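Local coordinates for BpsB (PgaB), Poly-beta-1,6-N-acetyl-D-glucosamine N-deacetylase (Bordetella bronchiseptica RB50, PDB 5BU6), which removes N-acetyl groups from poly-beta-1,6-N-acetyl-D-glucosamine, as a metal-dependent family 4 carbohydrate esterase required for biofilm formation, at residues A[192-201]-A[226-236]. The protein carries 5 engineered substitutions. Residues are numbered along the deposited sequence; the frame is centred on the assembly and turned at random.
Sequences YRARVRQDLK and NRDTDQVAAEV
R193 and V232 interlock where helix 189-211 crosses helix 227-235, a clear case of knobs-into-holes packing with an apolar floor and a charged border, here within the polysaccharide deacetylase domain of a family 4 carbohydrate esterase. The local axes run 9.2 Å apart with a crossing angle of -44°. V232 is the knob from the shorter helix, seated among R193, V196, R197 and L200. With its CG1 anti to the backbone N (chi1 152°), that methyl presses on the backbone of helix 189-211, 3.4 Å from R197 CA, and also meets V196 CG1. Farther along, V236, just past the helix end, continues the apolar seam: its CG1 lies against R197 CG, while its CG2 touches L200 CB.

R193 is the reciprocal knob, set among D228, Q231, V232 and E235. Its chain is extended from CG to NE and carries the guanidinium out over the second helix. There NH2 is modelled as donating to Q231 OE1 at a doubtfully short 2.4 Å and, through a weak bond, to D228 OD1 at 2.9 Å, the latter also a salt bridge. Guanidinium and D228 carboxylate planes stand 69° apart, a poor setting for a paired, two-pronged grip. E235 lies between the two arginines: its OE2 makes only a long salt bridge, 3.9 Å from R193 NH1, whereas R197, bent at chi3, brings NE to E235 OE1 in a salt bridge modelled doubtfully short.

Y192 closes the N-terminal end of the seam. Its OH, also bonded to the A174 carbonyl, approaches T229 CG2 and meets N226, whose side chain divides its work. OD1 accepts from T229 N while N226 N donates back to T229 OG1, a capping box, and N226 ND2 donates to Y192 OH over 3.0 Å, at the ring edge.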
# COMPACT_ATOMS: atom_id res chain seq x y z
N TYR A 192 21.00 0.83 8.46
CA TYR A 192 19.74 1.29 7.88
C TYR A 192 19.25 0.37 6.77
O TYR A 192 18.09 -0.06 6.77
CB TYR A 192 19.93 2.71 7.35
CG TYR A 192 18.83 3.22 6.48
CD1 TYR A 192 17.50 3.24 6.91
CD2 TYR A 192 19.11 3.74 5.22
CE1 TYR A 192 16.49 3.73 6.09
CE2 TYR A 192 18.13 4.23 4.41
CZ TYR A 192 16.82 4.23 4.84
OH TYR A 192 15.85 4.74 4.01
N ARG A 193 20.13 0.06 5.82
CA ARG A 193 19.78 -0.84 4.72
C ARG A 193 19.33 -2.19 5.25
O ARG A 193 18.32 -2.73 4.79
CB ARG A 193 20.98 -1.02 3.78
CG ARG A 193 21.16 0.11 2.79
CD ARG A 193 22.45 -0.06 1.95
NE ARG A 193 22.43 0.85 0.81
CZ ARG A 193 21.98 0.52 -0.39
NH1 ARG A 193 21.54 -0.71 -0.63
NH2 ARG A 193 21.99 1.42 -1.37
N ALA A 194 20.08 -2.72 6.21
CA ALA A 194 19.77 -4.02 6.82
C ALA A 194 18.38 -4.03 7.46
O ALA A 194 17.61 -4.99 7.28
CB ALA A 194 20.82 -4.38 7.85
N ARG A 195 18.05 -2.98 8.20
CA ARG A 195 16.73 -2.91 8.84
C ARG A 195 15.62 -2.92 7.79
O ARG A 195 14.68 -3.71 7.89
CB ARG A 195 16.63 -1.67 9.73
CG ARG A 195 15.27 -1.47 10.42
CD ARG A 195 15.32 -0.34 11.47
NE ARG A 195 15.71 0.95 10.89
CZ ARG A 195 14.88 1.76 10.23
NH1 ARG A 195 13.61 1.41 10.08
NH2 ARG A 195 15.31 2.91 9.74
N VAL A 196 15.72 -2.06 6.78
CA VAL A 196 14.69 -2.03 5.75
C VAL A 196 14.63 -3.34 4.96
O VAL A 196 13.54 -3.84 4.67
CB VAL A 196 14.89 -0.86 4.77
CG1 VAL A 196 13.87 -0.93 3.67
CG2 VAL A 196 14.81 0.48 5.51
N ARG A 197 15.79 -3.91 4.62
CA ARG A 197 15.79 -5.19 3.91
C ARG A 197 15.10 -6.32 4.67
O ARG A 197 14.26 -7.01 4.12
CB ARG A 197 17.22 -5.64 3.59
CG ARG A 197 17.27 -6.68 2.48
CD ARG A 197 18.68 -7.17 2.24
NE ARG A 197 19.55 -6.14 1.68
CZ ARG A 197 20.46 -5.47 2.38
NH1 ARG A 197 20.62 -5.71 3.67
NH2 ARG A 197 21.22 -4.55 1.79
N GLN A 198 15.48 -6.50 5.93
CA GLN A 198 14.88 -7.53 6.77
C GLN A 198 13.38 -7.32 6.91
O GLN A 198 12.62 -8.28 6.87
CB GLN A 198 15.54 -7.54 8.15
CG GLN A 198 15.03 -8.63 9.09
CD GLN A 198 15.59 -10.00 8.78
OE1 GLN A 198 15.24 -10.63 7.78
NE2 GLN A 198 16.48 -10.49 9.65
N ASP A 199 12.96 -6.06 7.04
CA ASP A 199 11.54 -5.74 7.09
C ASP A 199 10.80 -6.23 5.85
O ASP A 199 9.79 -6.93 5.96
CB ASP A 199 11.33 -4.24 7.25
CG ASP A 199 9.88 -3.89 7.52
OD1 ASP A 199 9.09 -3.85 6.55
OD2 ASP A 199 9.53 -3.65 8.70
N LEU A 200 11.29 -5.87 4.67
CA LEU A 200 10.60 -6.26 3.44
C LEU A 200 10.61 -7.78 3.28
O LEU A 200 9.61 -8.38 2.87
CB LEU A 200 11.23 -5.59 2.22
CG LEU A 200 11.17 -4.06 2.24
CD1 LEU A 200 11.75 -3.44 0.98
CD2 LEU A 200 9.75 -3.60 2.46
N LYS A 201 11.76 -8.40 3.57
CA LYS A 201 11.90 -9.85 3.45
C LYS A 201 10.91 -10.56 4.37
O LYS A 201 10.24 -11.51 3.98
CB LYS A 201 13.33 -10.29 3.79
CG LYS A 201 13.64 -11.74 3.46
CD LYS A 201 14.85 -12.27 4.23
CE LYS A 201 16.05 -11.33 4.17
NZ LYS A 201 16.76 -11.34 2.86
N ASN A 226 13.31 6.06 -0.84
CA ASN A 226 14.43 6.77 -1.43
C ASN A 226 15.29 5.81 -2.24
O ASN A 226 14.90 4.66 -2.46
CB ASN A 226 15.27 7.48 -0.36
CG ASN A 226 15.73 6.55 0.75
OD1 ASN A 226 16.20 5.44 0.50
ND2 ASN A 226 15.59 7.00 2.00
N ARG A 227 16.44 6.28 -2.67
CA ARG A 227 17.37 5.48 -3.45
C ARG A 227 17.72 4.17 -2.74
O ARG A 227 17.71 3.10 -3.35
CB ARG A 227 18.64 6.28 -3.73
CG ARG A 227 19.11 6.23 -5.16
CD ARG A 227 19.59 4.84 -5.51
NE ARG A 227 20.06 4.76 -6.89
CZ ARG A 227 20.66 3.69 -7.40
NH1 ARG A 227 20.87 2.62 -6.65
NH2 ARG A 227 21.06 3.69 -8.67
N ASP A 228 18.02 4.27 -1.45
CA ASP A 228 18.43 3.10 -0.67
C ASP A 228 17.29 2.09 -0.52
O ASP A 228 17.51 0.89 -0.63
CB ASP A 228 18.94 3.53 0.70
CG ASP A 228 20.27 4.28 0.62
OD1 ASP A 228 21.13 3.90 -0.20
OD2 ASP A 228 20.44 5.26 1.38
N THR A 229 16.07 2.56 -0.25
CA THR A 229 14.98 1.62 -0.07
C THR A 229 14.59 0.97 -1.39
O THR A 229 14.17 -0.18 -1.40
CB THR A 229 13.72 2.28 0.57
OG1 THR A 229 13.13 3.20 -0.36
CG2 THR A 229 14.09 3.02 1.83
N ASP A 230 14.72 1.68 -2.50
CA ASP A 230 14.36 1.10 -3.79
C ASP A 230 15.35 0.01 -4.16
O ASP A 230 14.98 -1.03 -4.70
CB ASP A 230 14.30 2.18 -4.88
CG ASP A 230 13.14 3.16 -4.65
OD1 ASP A 230 12.23 2.82 -3.86
OD2 ASP A 230 13.15 4.26 -5.22
N GLN A 231 16.62 0.24 -3.84
CA GLN A 231 17.67 -0.74 -4.14
C GLN A 231 17.48 -2.00 -3.30
O GLN A 231 17.62 -3.12 -3.78
CB GLN A 231 19.03 -0.12 -3.87
CG GLN A 231 20.18 -1.03 -4.24
CD GLN A 231 21.51 -0.44 -3.81
OE1 GLN A 231 21.66 0.78 -3.71
NE2 GLN A 231 22.48 -1.31 -3.53
N VAL A 232 17.14 -1.80 -2.04
CA VAL A 232 16.92 -2.90 -1.12
C VAL A 232 15.65 -3.69 -1.49
O VAL A 232 15.63 -4.91 -1.41
CB VAL A 232 16.83 -2.36 0.32
CG1 VAL A 232 15.99 -3.23 1.17
CG2 VAL A 232 18.22 -2.18 0.91
N ALA A 233 14.60 -2.99 -1.89
CA ALA A 233 13.38 -3.66 -2.36
C ALA A 233 13.70 -4.57 -3.55
O ALA A 233 13.21 -5.69 -3.64
CB ALA A 233 12.32 -2.64 -2.73
N ALA A 234 14.53 -4.07 -4.45
CA ALA A 234 14.97 -4.85 -5.61
C ALA A 234 15.73 -6.12 -5.20
O ALA A 234 15.56 -7.17 -5.82
CB ALA A 234 15.84 -4.01 -6.51
N GLU A 235 16.54 -6.01 -4.16
CA GLU A 235 17.32 -7.16 -3.68
C GLU A 235 16.41 -8.27 -3.17
O GLU A 235 16.73 -9.44 -3.33
CB GLU A 235 18.30 -6.75 -2.57
CG GLU A 235 19.42 -5.84 -3.02
CD GLU A 235 20.16 -5.21 -1.86
OE1 GLU A 235 19.97 -5.67 -0.71
OE2 GLU A 235 20.92 -4.25 -2.09
N VAL A 236 15.28 -7.91 -2.56
CA VAL A 236 14.39 -8.95 -2.05
C VAL A 236 13.32 -9.32 -3.08
O VAL A 236 12.40 -10.08 -2.76
CB VAL A 236 13.72 -8.54 -0.73
CG1 VAL A 236 14.78 -8.27 0.33
CG2 VAL A 236 12.84 -7.34 -0.93